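Local coordinates for Rep protein (Adeno-associated virus - 5, PDB 1M55) that probably nicks viral DNA at the replication origin as a metal-dependent endonuclease, in the manner of rolling-circle replication initiators, at residues G105-V108 with S109-R112. Residues are numbered along the deposited sequence; the frame is centred on the assembly and turned at random.
Sequences GRYV and SQIR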
ATOM      1  N   GLY A 105      -9.806  -9.313  10.982  1.00 14.18           N
ATOM      2  CA  GLY A 105     -10.502  -8.075  11.285  1.00 14.47           C
ATOM      3  C   GLY A 105      -9.932  -7.394  12.518  1.00 15.59           C
ATOM      4  O   GLY A 105      -9.640  -6.198  12.501  1.00 15.21           O
ATOM      5  N   ARG A 106      -9.752  -8.161  13.589  1.00 16.75           N
ATOM      6  CA  ARG A 106      -9.209  -7.614  14.825  1.00 17.62           C
ATOM      7  C   ARG A 106      -7.773  -7.138  14.622  1.00 16.56           C
ATOM      8  O   ARG A 106      -7.404  -6.056  15.083  1.00 17.30           O
ATOM      9  CB  ARG A 106      -9.262  -8.651  15.943  1.00 21.95           C
ATOM     10  CG  ARG A 106      -9.172  -8.056  17.340  1.00 29.28           C
ATOM     11  CD  ARG A 106      -9.045  -9.146  18.386  1.00 33.50           C
ATOM     12  NE  ARG A 106      -7.754  -9.828  18.305  1.00 37.59           N
ATOM     13  CZ  ARG A 106      -7.579 -11.136  18.471  1.00 37.72           C
ATOM     14  NH1 ARG A 106      -8.611 -11.929  18.726  1.00 37.37           N
ATOM     15  NH2 ARG A 106      -6.360 -11.651  18.401  1.00 42.76           N
ATOM     16  N   TYR A 107      -6.970  -7.935  13.924  1.00 15.44           N
ATOM     17  CA  TYR A 107      -5.577  -7.571  13.665  1.00 15.06           C
ATOM     18  C   TYR A 107      -5.471  -6.253  12.902  1.00 13.55           C
ATOM     19  O   TYR A 107      -4.725  -5.355  13.302  1.00 12.57           O
ATOM     20  CB  TYR A 107      -4.867  -8.675  12.881  1.00 16.49           C
ATOM     21  CG  TYR A 107      -4.514  -9.902  13.695  1.00 18.10           C
ATOM     22  CD1 TYR A 107      -3.957 -11.023  13.085  1.00 18.63           C
ATOM     23  CD2 TYR A 107      -4.726  -9.940  15.074  1.00 18.90           C
ATOM     24  CE1 TYR A 107      -3.616 -12.150  13.822  1.00 20.71           C
ATOM     25  CE2 TYR A 107      -4.388 -11.065  15.823  1.00 20.31           C
ATOM     26  CZ  TYR A 107      -3.833 -12.165  15.189  1.00 22.35           C
ATOM     27  OH  TYR A 107      -3.495 -13.285  15.918  1.00 25.37           O
ATOM     28  N   VAL A 108      -6.225  -6.136  11.812  1.00 12.47           N
ATOM     29  CA  VAL A 108      -6.207  -4.926  10.994  1.00 11.88           C
ATOM     30  C   VAL A 108      -6.708  -3.724  11.792  1.00 11.68           C
ATOM     31  O   VAL A 108      -6.205  -2.613  11.631  1.00 10.87           O
ATOM     32  CB  VAL A 108      -6.997  -5.129   9.674  1.00 12.01           C
ATOM     33  CG1 VAL A 108      -7.148  -3.816   8.918  1.00 12.30           C
ATOM     34  CG2 VAL A 108      -6.264  -6.136   8.801  1.00 11.77           C
ATOM     35  N   SER A 109      -7.668  -3.959  12.683  1.00 12.19           N
ATOM     36  CA  SER A 109      -8.199  -2.904  13.541  1.00 12.38           C
ATOM     37  C   SER A 109      -7.067  -2.399  14.455  1.00 11.21           C
ATOM     38  O   SER A 109      -6.917  -1.190  14.679  1.00 11.58           O
ATOM     39  CB  SER A 109      -9.354  -3.451  14.382  1.00 16.76           C
ATOM     40  OG  SER A 109      -9.892  -2.446  15.223  1.00 25.71           O
ATOM     41  N   GLN A 110      -6.262  -3.328  14.965  1.00 10.31           N
ATOM     42  CA  GLN A 110      -5.134  -2.973  15.822  1.00 10.82           C
ATOM     43  C   GLN A 110      -4.077  -2.214  15.019  1.00 10.64           C
ATOM     44  O   GLN A 110      -3.463  -1.271  15.522  1.00 10.18           O
ATOM     45  CB  GLN A 110      -4.523  -4.221  16.461  1.00 13.72           C
ATOM     46  CG  GLN A 110      -5.386  -4.834  17.553  1.00 20.60           C
ATOM     47  CD  GLN A 110      -4.767  -6.081  18.161  1.00 38.05           C
ATOM     48  OE1 GLN A 110      -3.595  -6.088  18.547  1.00 42.29           O
ATOM     49  NE2 GLN A 110      -5.556  -7.146  18.256  1.00 41.84           N
ATOM     50  N   ILE A 111      -3.859  -2.633  13.774  1.00  9.89           N
ATOM     51  CA  ILE A 111      -2.890  -1.961  12.917  1.00  9.95           C
ATOM     52  C   ILE A 111      -3.357  -0.529  12.664  1.00  9.35           C
ATOM     53  O   ILE A 111      -2.563   0.407  12.734  1.00 10.05           O
ATOM     54  CB  ILE A 111      -2.686  -2.702  11.579  1.00 10.36           C
ATOM     55  CG1 ILE A 111      -2.105  -4.096  11.842  1.00 10.13           C
ATOM     56  CG2 ILE A 111      -1.750  -1.901  10.682  1.00 11.34           C
ATOM     57  CD1 ILE A 111      -1.899  -4.939  10.602  1.00 10.82           C
ATOM     58  N   ARG A 112      -4.651  -0.353  12.403  1.00  8.98           N
ATOM     59  CA  ARG A 112      -5.204   0.979  12.174  1.00  8.88           C
ATOM     60  C   ARG A 112      -4.946   1.873  13.391  1.00  9.16           C
ATOM     61  O   ARG A 112      -4.524   3.024  13.246  1.00  9.41           O
ATOM     62  CB  ARG A 112      -6.706   0.903  11.888  1.00  9.99           C
ATOM     63  CG  ARG A 112      -7.366   2.266  11.697  1.00 12.44           C
ATOM     64  CD  ARG A 112      -8.798   2.144  11.210  1.00 17.86           C
ATOM     65  NE  ARG A 112      -9.635   1.388  12.135  1.00 26.92           N
ATOM     66  CZ  ARG A 112     -10.336   0.309  11.798  1.00 38.58           C
ATOM     67  NH1 ARG A 112     -10.309  -0.149  10.549  1.00 41.36           N
ATOM     68  NH2 ARG A 112     -11.054  -0.326  12.713  1.00 38.41           N
TER
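The guanidinium of Arg106 meets the side-chain amide of Gln110 at its edge, in plane, with Arg106 NE 3.5 Å from Gln110 NE2. Both atoms are donors, so this is packing of two long polar side chains running alongside each other, their planes 26° apart. The same NE2 also lies near the edge of the Tyr107 ring, 4.3 Å from Tyr107 CD2, while that ring stacks with Phe70 of helix 50-71. Ser109 CA lies under one face of the Arg112 guanidinium, nearer its margin than its centre; a bend at chi3 (59°) folds the group back along the helix. Small Ser109 suits this partly exposed side, its CB 3.3 Å from Arg106 O. Ile111 sets CG1 beside the backbone N (chi1 -63°), 3.3 Å from Tyr107 O, and turns its branched aliphatic bulk to Phe63 and Trp67, as suits a buried site. Val108 packs on Val131 and Ile133 of strand 131-133. Four backbone hydrogen bonds, from Ser109 N to Gly105 O (3.0 Å) through Arg112 N to Val108 O (2.8 Å), are those of an alpha-helix. Buried Val108 and Ile111 against more exposed Arg106, Ser109 and Gln110 make helix 101-118 amphipathic here, packed against helix 50-71 and strand 131-133 in the Rep nuclease domain.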